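Local atomic coordinates of mitochondrial dynamics protein MID49 (Mus musculus, PDB entry 4WOY), a protein that recruits the dynamin-related GTPase DNM1L (Drp1) to the mitochondrial outer membrane, regulates its GTPase activity and is required for mitochondrial fission. Residues 21-24 and 25-29; 36-40 and 41-45; 139-143 and 144-148. The protein carries 1 engineered substitution. All coordinates share one frame; numbering follows the deposited sequence.

Interaction 1 of 3, residues 21-24 and 25-29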
ATOM      1  N   VAL A  21       8.564  -8.718 -14.819  1.00 47.32           N
ATOM      2  CA  VAL A  21       8.969  -8.346 -13.462  1.00 46.11           C
ATOM      3  C   VAL A  21      10.315  -7.633 -13.494  1.00 48.05           C
ATOM      4  O   VAL A  21      10.489  -6.581 -12.875  1.00 47.79           O
ATOM      5  CB  VAL A  21       9.042  -9.579 -12.493  1.00 45.87           C
ATOM      6  CG1 VAL A  21       9.718  -9.207 -11.161  1.00 45.54           C
ATOM      7  CG2 VAL A  21       7.656 -10.143 -12.251  1.00 43.94           C
ATOM      8  N   THR A  22      11.255  -8.192 -14.240  1.00 51.12           N
ATOM      9  CA  THR A  22      12.594  -7.612 -14.347  1.00 56.42           C
ATOM     10  C   THR A  22      12.575  -6.226 -14.975  1.00 56.36           C
ATOM     11  O   THR A  22      13.320  -5.320 -14.553  1.00 57.19           O
ATOM     12  CB  THR A  22      13.512  -8.529 -15.168  1.00 62.78           C
ATOM     13  OG1 THR A  22      13.520  -9.823 -14.558  1.00 73.41           O
ATOM     14  CG2 THR A  22      14.932  -8.004 -15.178  1.00 65.82           C
ATOM     15  N   LEU A  23      11.718  -6.084 -15.987  1.00 54.04           N
ATOM     16  CA  LEU A  23      11.553  -4.827 -16.721  1.00 59.59           C
ATOM     17  C   LEU A  23      10.916  -3.733 -15.868  1.00 60.51           C
ATOM     18  O   LEU A  23      11.320  -2.562 -15.908  1.00 59.60           O
ATOM     19  CB  LEU A  23      10.696  -5.035 -17.993  1.00 64.04           C
ATOM     20  CG  LEU A  23      10.319  -3.742 -18.702  1.00 66.34           C
ATOM     21  CD1 LEU A  23      11.632  -2.950 -19.128  1.00 61.02           C
ATOM     22  CD2 LEU A  23       9.255  -3.951 -19.779  1.00 69.16           C
ATOM     23  N   ALA A  24       9.928  -4.136 -15.086  1.00 54.88           N
ATOM     24  CA  ALA A  24       9.181  -3.216 -14.265  1.00 53.51           C
ATOM     25  C   ALA A  24      10.076  -2.621 -13.175  1.00 57.35           C
ATOM     26  O   ALA A  24      10.077  -1.404 -12.947  1.00 52.40           O
ATOM     27  CB  ALA A  24       7.983  -3.920 -13.654  1.00 52.62           C
ATOM     28  N   LYS A  25      10.846  -3.482 -12.517  1.00 55.63           N
ATOM     29  CA  LYS A  25      11.791  -3.024 -11.515  1.00 56.30           C
ATOM     30  C   LYS A  25      12.819  -2.093 -12.158  1.00 57.34           C
ATOM     31  O   LYS A  25      13.244  -1.109 -11.561  1.00 56.22           O
ATOM     32  CB  LYS A  25      12.503  -4.205 -10.852  1.00 59.07           C
ATOM     33  CG  LYS A  25      11.645  -5.017  -9.911  1.00 51.29           C
ATOM     34  CD  LYS A  25      12.451  -6.134  -9.283  1.00 46.83           C
ATOM     35  CE  LYS A  25      11.528  -6.993  -8.495  1.00 50.08           C
ATOM     36  NZ  LYS A  25      12.199  -8.045  -7.726  1.00 49.36           N
ATOM     37  N   GLN A  26      13.192  -2.387 -13.392  1.00 50.99           N
ATOM     38  CA  GLN A  26      14.185  -1.564 -14.055  1.00 57.58           C
ATOM     39  C   GLN A  26      13.670  -0.132 -14.269  1.00 56.35           C
ATOM     40  O   GLN A  26      14.339   0.843 -13.902  1.00 53.82           O
ATOM     41  CB  GLN A  26      14.606  -2.212 -15.391  1.00 57.89           C
ATOM     42  CG  GLN A  26      15.676  -1.466 -16.143  1.00 62.15           C
ATOM     43  CD  GLN A  26      15.091  -0.457 -17.099  1.00 68.81           C
ATOM     44  OE1 GLN A  26      14.192  -0.770 -17.876  1.00 78.49           O
ATOM     45  NE2 GLN A  26      15.584   0.768 -17.039  1.00 72.43           N
ATOM     46  N   LEU A  27      12.479  -0.002 -14.841  1.00 57.74           N
ATOM     47  CA  LEU A  27      11.900   1.316 -15.101  1.00 55.35           C
ATOM     48  C   LEU A  27      11.643   2.064 -13.784  1.00 53.15           C
ATOM     49  O   LEU A  27      12.073   3.199 -13.619  1.00 54.89           O
ATOM     50  CB  LEU A  27      10.610   1.176 -15.904  1.00 59.07           C
ATOM     51  CG  LEU A  27      10.761   0.597 -17.321  1.00 61.44           C
ATOM     52  CD1 LEU A  27       9.395   0.350 -17.932  1.00 55.13           C
ATOM     53  CD2 LEU A  27      11.588   1.494 -18.209  1.00 59.54           C
ATOM     54  N   ALA A  28      10.984   1.404 -12.840  1.00 45.86           N
ATOM     55  CA  ALA A  28      10.675   2.008 -11.550  1.00 44.32           C
ATOM     56  C   ALA A  28      11.939   2.436 -10.795  1.00 46.86           C
ATOM     57  O   ALA A  28      11.962   3.475 -10.140  1.00 49.02           O
ATOM     58  CB  ALA A  28       9.849   1.025 -10.683  1.00 41.07           C
ATOM     59  N   GLY A  29      12.986   1.625 -10.881  1.00 49.10           N
ATOM     60  CA  GLY A  29      14.246   1.950 -10.256  1.00 46.28           C
ATOM     61  C   GLY A  29      14.835   3.170 -10.913  1.00 51.50           C
ATOM     62  O   GLY A  29      15.341   4.072 -10.237  1.00 47.58           O
TER

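Interaction 2 of 3, residues 36-40 and 41-45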
ATOM      1  N   GLN A  36      14.638  11.529  -7.953  1.00 51.67           N
ATOM      2  CA  GLN A  36      15.461  11.900  -6.811  1.00 50.54           C
ATOM      3  C   GLN A  36      16.427  13.021  -7.188  1.00 52.31           C
ATOM      4  O   GLN A  36      16.679  13.949  -6.407  1.00 50.24           O
ATOM      5  CB  GLN A  36      16.248  10.722  -6.279  1.00 50.31           C
ATOM      6  CG  GLN A  36      16.936  11.057  -4.975  1.00 58.00           C
ATOM      7  CD  GLN A  36      17.855   9.962  -4.540  1.00 76.62           C
ATOM      8  OE1 GLN A  36      17.482   8.789  -4.550  1.00 83.57           O
ATOM      9  NE2 GLN A  36      19.069  10.329  -4.146  1.00 87.95           N
ATOM     10  N   ALA A  37      16.990  12.916  -8.382  1.00 47.48           N
ATOM     11  CA  ALA A  37      17.925  13.920  -8.842  1.00 53.79           C
ATOM     12  C   ALA A  37      17.210  15.264  -8.911  1.00 57.36           C
ATOM     13  O   ALA A  37      17.764  16.291  -8.517  1.00 47.83           O
ATOM     14  CB  ALA A  37      18.517  13.535 -10.200  1.00 52.37           C
ATOM     15  N   TYR A  38      15.968  15.248  -9.391  1.00 72.55           N
ATOM     16  CA  TYR A  38      15.169  16.464  -9.448  1.00 78.72           C
ATOM     17  C   TYR A  38      14.953  17.056  -8.067  1.00 71.12           C
ATOM     18  O   TYR A  38      15.136  18.251  -7.862  1.00 75.95           O
ATOM     19  CB  TYR A  38      13.808  16.200 -10.086  1.00 89.85           C
ATOM     20  CG  TYR A  38      12.843  17.327  -9.828  1.00102.59           C
ATOM     21  CD1 TYR A  38      12.793  18.427 -10.673  1.00113.84           C
ATOM     22  CD2 TYR A  38      12.002  17.312  -8.717  1.00104.45           C
ATOM     23  CE1 TYR A  38      11.920  19.467 -10.436  1.00115.85           C
ATOM     24  CE2 TYR A  38      11.140  18.354  -8.464  1.00109.96           C
ATOM     25  CZ  TYR A  38      11.102  19.429  -9.326  1.00115.47           C
ATOM     26  OH  TYR A  38      10.236  20.461  -9.069  1.00114.24           O
ATOM     27  N   LEU A  39      14.547  16.215  -7.125  1.00 58.42           N
ATOM     28  CA  LEU A  39      14.180  16.686  -5.797  1.00 54.46           C
ATOM     29  C   LEU A  39      15.375  17.295  -5.088  1.00 45.63           C
ATOM     30  O   LEU A  39      15.270  18.353  -4.472  1.00 55.14           O
ATOM     31  CB  LEU A  39      13.588  15.530  -4.965  1.00 67.83           C
ATOM     32  CG  LEU A  39      12.949  15.813  -3.596  1.00 78.31           C
ATOM     33  CD1 LEU A  39      11.585  15.167  -3.375  1.00 73.83           C
ATOM     34  CD2 LEU A  39      13.926  15.335  -2.534  1.00 75.22           C
ATOM     35  N   ARG A  40      16.516  16.629  -5.192  1.00 44.07           N
ATOM     36  CA  ARG A  40      17.741  17.122  -4.588  1.00 43.78           C
ATOM     37  C   ARG A  40      18.218  18.414  -5.228  1.00 46.82           C
ATOM     38  O   ARG A  40      18.776  19.295  -4.564  1.00 43.17           O
ATOM     39  CB  ARG A  40      18.836  16.052  -4.659  1.00 52.89           C
ATOM     40  CG  ARG A  40      18.549  14.894  -3.725  1.00 61.31           C
ATOM     41  CD  ARG A  40      19.785  14.078  -3.422  1.00 82.09           C
ATOM     42  NE  ARG A  40      19.647  13.389  -2.139  1.00 95.99           N
ATOM     43  CZ  ARG A  40      20.372  13.673  -1.055  1.00 99.45           C
ATOM     44  NH1 ARG A  40      21.313  14.612  -1.097  1.00 93.74           N
ATOM     45  NH2 ARG A  40      20.166  13.007   0.073  1.00103.23           N
ATOM     46  N   SER A  41      17.984  18.525  -6.524  1.00 49.34           N
ATOM     47  CA  SER A  41      18.389  19.703  -7.273  1.00 47.50           C
ATOM     48  C   SER A  41      17.539  20.919  -6.928  1.00 51.10           C
ATOM     49  O   SER A  41      18.067  22.014  -6.695  1.00 49.39           O
ATOM     50  CB  SER A  41      18.291  19.400  -8.771  1.00 50.39           C
ATOM     51  OG  SER A  41      18.239  20.577  -9.545  1.00 64.06           O
ATOM     52  N   LYS A  42      16.227  20.710  -6.898  1.00 54.47           N
ATOM     53  CA  LYS A  42      15.254  21.771  -6.674  1.00 51.11           C
ATOM     54  C   LYS A  42      14.974  22.098  -5.191  1.00 46.55           C
ATOM     55  O   LYS A  42      14.579  23.226  -4.857  1.00 55.07           O
ATOM     56  CB  LYS A  42      13.953  21.408  -7.385  1.00 53.48           C
ATOM     57  CG  LYS A  42      14.134  21.201  -8.863  1.00 60.48           C
ATOM     58  CD  LYS A  42      14.478  22.497  -9.582  1.00 75.17           C
ATOM     59  CE  LYS A  42      14.493  22.308 -11.100  1.00 80.34           C
ATOM     60  NZ  LYS A  42      15.640  21.459 -11.521  1.00 81.32           N
ATOM     61  N   PHE A  43      15.109  21.102  -4.322  1.00 42.90           N
ATOM     62  CA  PHE A  43      14.831  21.294  -2.900  1.00 43.31           C
ATOM     63  C   PHE A  43      15.938  20.758  -2.009  1.00 48.96           C
ATOM     64  O   PHE A  43      15.677  19.915  -1.153  1.00 50.32           O
ATOM     65  CB  PHE A  43      13.516  20.614  -2.519  1.00 41.43           C
ATOM     66  CG  PHE A  43      12.331  21.119  -3.282  1.00 54.60           C
ATOM     67  CD1 PHE A  43      11.663  22.269  -2.876  1.00 59.25           C
ATOM     68  CD2 PHE A  43      11.904  20.469  -4.425  1.00 49.17           C
ATOM     69  CE1 PHE A  43      10.570  22.746  -3.585  1.00 49.61           C
ATOM     70  CE2 PHE A  43      10.821  20.950  -5.142  1.00 52.87           C
ATOM     71  CZ  PHE A  43      10.152  22.090  -4.721  1.00 53.00           C
ATOM     72  N   PRO A  44      17.169  21.271  -2.180  1.00 55.56           N
ATOM     73  CA  PRO A  44      18.290  20.818  -1.356  1.00 50.38           C
ATOM     74  C   PRO A  44      18.108  21.148   0.135  1.00 51.95           C
ATOM     75  O   PRO A  44      18.705  20.467   0.966  1.00 54.10           O
ATOM     76  CB  PRO A  44      19.483  21.566  -1.963  1.00 52.88           C
ATOM     77  CG  PRO A  44      18.884  22.791  -2.515  1.00 53.16           C
ATOM     78  CD  PRO A  44      17.573  22.377  -3.074  1.00 49.65           C
ATOM     79  N   GLU A  45      17.333  22.180   0.463  1.00 42.99           N
ATOM     80  CA  GLU A  45      17.056  22.521   1.854  1.00 42.14           C
ATOM     81  C   GLU A  45      16.088  21.509   2.532  1.00 41.10           C
ATOM     82  O   GLU A  45      15.941  21.507   3.761  1.00 42.63           O
ATOM     83  CB  GLU A  45      16.492  23.939   1.967  1.00 42.43           C
ATOM     84  CG  GLU A  45      15.024  24.084   1.589  1.00 42.41           C
ATOM     85  CD  GLU A  45      14.785  24.231   0.096  1.00 46.61           C
ATOM     86  OE1 GLU A  45      15.687  23.917  -0.711  1.00 43.35           O
ATOM     87  OE2 GLU A  45      13.667  24.665  -0.260  1.00 52.42           O
TER

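Interaction 3 of 3, residues 139-143 and 144-148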
ATOM      1  N   ALA A 139       4.022  20.183 -12.575  1.00 80.03           N
ATOM      2  CA  ALA A 139       4.389  21.389 -13.301  1.00 82.89           C
ATOM      3  C   ALA A 139       5.899  21.654 -13.349  1.00 83.68           C
ATOM      4  O   ALA A 139       6.354  22.540 -14.074  1.00 96.31           O
ATOM      5  CB  ALA A 139       3.658  22.590 -12.696  1.00 79.74           C
ATOM      6  N   SER A 140       6.678  20.865 -12.617  1.00 70.08           N
ATOM      7  CA  SER A 140       8.093  21.175 -12.429  1.00 69.58           C
ATOM      8  C   SER A 140       9.092  20.031 -12.741  1.00 75.20           C
ATOM      9  O   SER A 140      10.299  20.261 -12.765  1.00 82.23           O
ATOM     10  CB  SER A 140       8.287  21.675 -10.993  1.00 72.28           C
ATOM     11  OG  SER A 140       9.652  21.769 -10.624  1.00 79.28           O
ATOM     12  N   VAL A 141       8.609  18.804 -12.938  1.00 76.66           N
ATOM     13  CA  VAL A 141       9.490  17.687 -13.309  1.00 71.80           C
ATOM     14  C   VAL A 141       9.421  17.433 -14.819  1.00 74.64           C
ATOM     15  O   VAL A 141       8.335  17.399 -15.412  1.00 76.14           O
ATOM     16  CB  VAL A 141       9.135  16.375 -12.586  1.00 68.31           C
ATOM     17  CG1 VAL A 141       9.889  15.195 -13.213  1.00 68.41           C
ATOM     18  CG2 VAL A 141       9.405  16.475 -11.074  1.00 59.83           C
ATOM     19  N   ASN A 142      10.590  17.264 -15.432  1.00 73.25           N
ATOM     20  CA  ASN A 142      10.707  17.076 -16.879  1.00 74.89           C
ATOM     21  C   ASN A 142      10.361  15.648 -17.312  1.00 71.95           C
ATOM     22  O   ASN A 142      11.243  14.857 -17.651  1.00 71.26           O
ATOM     23  CB  ASN A 142      12.117  17.452 -17.336  1.00 70.97           C
ATOM     24  CG  ASN A 142      12.173  17.846 -18.790  1.00 76.44           C
ATOM     25  OD1 ASN A 142      11.308  17.476 -19.588  1.00 78.02           O
ATOM     26  ND2 ASN A 142      13.190  18.612 -19.146  1.00 80.85           N
ATOM     27  N   TRP A 143       9.076  15.315 -17.265  1.00 68.11           N
ATOM     28  CA  TRP A 143       8.599  13.986 -17.647  1.00 67.12           C
ATOM     29  C   TRP A 143       8.780  13.621 -19.115  1.00 70.19           C
ATOM     30  O   TRP A 143       9.029  12.459 -19.424  1.00 75.07           O
ATOM     31  CB  TRP A 143       7.123  13.835 -17.277  1.00 64.37           C
ATOM     32  CG  TRP A 143       6.919  13.845 -15.778  1.00 63.71           C
ATOM     33  CD1 TRP A 143       6.164  14.723 -15.054  1.00 61.22           C
ATOM     34  CD2 TRP A 143       7.524  12.961 -14.827  1.00 59.58           C
ATOM     35  NE1 TRP A 143       6.240  14.429 -13.711  1.00 55.04           N
ATOM     36  CE2 TRP A 143       7.067  13.349 -13.544  1.00 55.88           C
ATOM     37  CE3 TRP A 143       8.401  11.876 -14.931  1.00 50.91           C
ATOM     38  CZ2 TRP A 143       7.464  12.697 -12.382  1.00 53.84           C
ATOM     39  CZ3 TRP A 143       8.779  11.216 -13.769  1.00 54.02           C
ATOM     40  CH2 TRP A 143       8.316  11.632 -12.516  1.00 52.09           C
ATOM     41  N   PRO A 144       8.660  14.598 -20.033  1.00 74.44           N
ATOM     42  CA  PRO A 144       8.921  14.173 -21.413  1.00 74.21           C
ATOM     43  C   PRO A 144      10.350  13.673 -21.627  1.00 75.12           C
ATOM     44  O   PRO A 144      10.549  12.659 -22.288  1.00 75.37           O
ATOM     45  CB  PRO A 144       8.663  15.453 -22.223  1.00 76.35           C
ATOM     46  CG  PRO A 144       8.694  16.569 -21.231  1.00 73.26           C
ATOM     47  CD  PRO A 144       8.158  15.983 -19.978  1.00 69.94           C
ATOM     48  N   ALA A 145      11.325  14.360 -21.045  1.00 76.66           N
ATOM     49  CA  ALA A 145      12.726  13.996 -21.214  1.00 74.71           C
ATOM     50  C   ALA A 145      13.056  12.668 -20.552  1.00 76.00           C
ATOM     51  O   ALA A 145      13.763  11.844 -21.135  1.00 86.09           O
ATOM     52  CB  ALA A 145      13.620  15.085 -20.665  1.00 71.81           C
ATOM     53  N   ILE A 146      12.567  12.478 -19.328  1.00 65.71           N
ATOM     54  CA  ILE A 146      12.810  11.244 -18.583  1.00 66.53           C
ATOM     55  C   ILE A 146      12.238  10.069 -19.360  1.00 66.83           C
ATOM     56  O   ILE A 146      12.873   9.023 -19.492  1.00 70.87           O
ATOM     57  CB  ILE A 146      12.189  11.296 -17.177  1.00 67.18           C
ATOM     58  CG1 ILE A 146      12.933  12.310 -16.308  1.00 73.36           C
ATOM     59  CG2 ILE A 146      12.232   9.937 -16.510  1.00 63.46           C
ATOM     60  CD1 ILE A 146      12.132  12.816 -15.109  1.00 74.71           C
ATOM     61  N   GLY A 147      11.049  10.268 -19.910  1.00 61.16           N
ATOM     62  CA  GLY A 147      10.414   9.251 -20.721  1.00 62.57           C
ATOM     63  C   GLY A 147      11.223   8.937 -21.964  1.00 66.28           C
ATOM     64  O   GLY A 147      11.360   7.780 -22.360  1.00 67.00           O
ATOM     65  N   SER A 148      11.750   9.983 -22.590  1.00 70.20           N
ATOM     66  CA  SER A 148      12.556   9.823 -23.789  1.00 75.25           C
ATOM     67  C   SER A 148      13.832   9.048 -23.479  1.00 81.09           C
ATOM     68  O   SER A 148      14.248   8.182 -24.250  1.00 89.71           O
ATOM     69  CB  SER A 148      12.894  11.187 -24.382  1.00 77.44           C
ATOM     70  OG  SER A 148      13.656  11.051 -25.565  1.00 88.21           O
TER

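Interaction 1 of 3, residues 21-24 and 25-29
Between V21 and A28 the chain makes four successive i to i+4 backbone bonds of an alpha-helix, in which K25 N, Q26 N, L27 N and A28 N donate to the carbonyls of V21, T22, L23 and A24. These turns belong to helix 18-42 of the nucleotidyltransferase-like domain, which here packs against strand 173-182. Three of the bonds are close to straight; the exception runs from Q26 N to T22 O, at 3.2 Å with an N-H...O angle of 141°. V21 and K25, one turn apart, run side by side in the same direction. K25 CG stands anti to its carbonyl carbon (chi1 -72°) and the chain beyond it is fully extended, which lays the lysine stem alongside V21: CG lies 3.5 Å from V21 O, and CE is 3.9 Å from V21 CG1. A long residue suits this place, because its methylene groups lie along a buried valine while the ammonium is carried away from the turn. T22 lies on the exposed side and turns its hydroxyl back to E18 O, one turn earlier, so this polar end is satisfied by the helix itself. A24 and A28 keep the inward face slim. A28 rests on F174 and L176 of the strand and on Y58, while A24 meets L172. Their small methyl side chains let the helix come close to the strand. L27 adds bulk on F174, and L23, more open, reaches the loop residues Q168 and E170. The L23 side chain slants across those of both Q26 and L27. One methyl makes both contacts: L23 CD1 is 4.1 Å from L27 CG and 3.6 Å from Q26 OE1.

Interaction 2 of 3, residues 36-40 and 41-45
S41, K42 and F43 donate their backbone N-H groups to the carbonyls of A37, Y38 and L39, the closing bonds of helix 18-42. The shortest is F43 N to L39 O, at 2.8 Å; K42 N to Y38 O is the straightest, with an N-H...O angle of 161°. Among the side chains the polar link is slight: K42 NZ makes a weak bond of 3.4 Å to S41 OG, possible because the lysine bends at chi2 and chi4 and folds back toward S41. K42 CG, placed anti to the carbonyl carbon (chi1 -58°), lies over one face of the Y38 ring. It sits 3.6 Å from the ring centroid, offset toward the rim, in a CH-pi contact, and the two side chains cross at about a right angle. Tyrosine fits here because its flat ring has apolar carbons to offer on two fronts: the K42 CG methylene meets its face, while Y38 CE2 comes within 4.2 Å of F43 CE2. Both rings continue onto helix 126-139, Y38 against A136 and F43 against L132, and L39 packs on F48. L39 O, already bonded to F43 N, also lies near the plane of the F43 ring, at its edge. After F43, which leaves helical backbone angles, comes P44. Its nitrogen, 3.5 Å from R40 O, carries no hydrogen, so the next bond of the series cannot form, and P44 CB lies 3.5 Å from that same R40 O. This is an alpha-helix C-terminus with proline right after the first residue to leave helical angles, a familiar way to end a helix.

Interaction 3 of 3, residues 139-143 and 144-148
I146 brings its terminal methyl, CD1, up beside the pair formed by V141 and W143 at the start of helix 143-150: V141 CG1 at 3.8 Å and W143 CE3 at 3.9 Å. The arrangement is a helix N-terminus with an asparagine N-cap, entered through an inverse gamma turn. V141 tightens the cluster further, since its CG1 lies over the centre of one indole face, 3.4 Å above the plane. W143 and I146 lie side by side and point the same way, and both reach I154 of strand 153-156; W143 also touches P156. V141 and I146 also reach helix 18-42, at L35 and E34 respectively. Large apolar residues suit these positions because they fill the junction between that helix, the new helix and the strand. The indole is anchored as well: NE1 bonds to L137 O in the preceding helix, which probably helps to fix the rotation of the ring. Farther out the backbone takes over. The gamma turn centred on N142 brings W143 N within 2.9 Å of V141 O. Two helical bonds then follow, I146 N to N142 O at 3.2 Å, with the donor in the carbonyl plane, and G147 N to W143 O at 3.0 Å. P144 is well placed in the first turn, where its missing N-H costs no helical bond. At the exposed edge N142 acts as the cap. With CG anti to the backbone N (chi1 -156°), its amide swings over the helix start, where OD1 accepts a weak bond of 3.4 Å from A145 N. The same oxygen also touches the proline, with N142 OD1 3.2 Å from P144 CG.

How the interactions relate
The three contacts follow one another along the chain within the MID51-like, nucleotidyltransferase-type domain. Interactions 1 and 2 share helix 18-42, one near its start and the other at its end, with centres about 23 Å apart and no touch between them. Interaction 3 opens helix 143-150 much later in sequence, yet its centre is only about 15 Å from that of interaction 2, and V141 CG2 packs on Y38 CD2 at 3.6 Å. Interaction 1 lies about 18 Å from interaction 3, centre to centre. Helix 18-42 therefore rests on strand 173-182 near its beginning and meets the segment joining helices 126-139 and 143-150 farther on, joining parts of the domain, predicted to be cytoplasmic, that lie far apart in sequence.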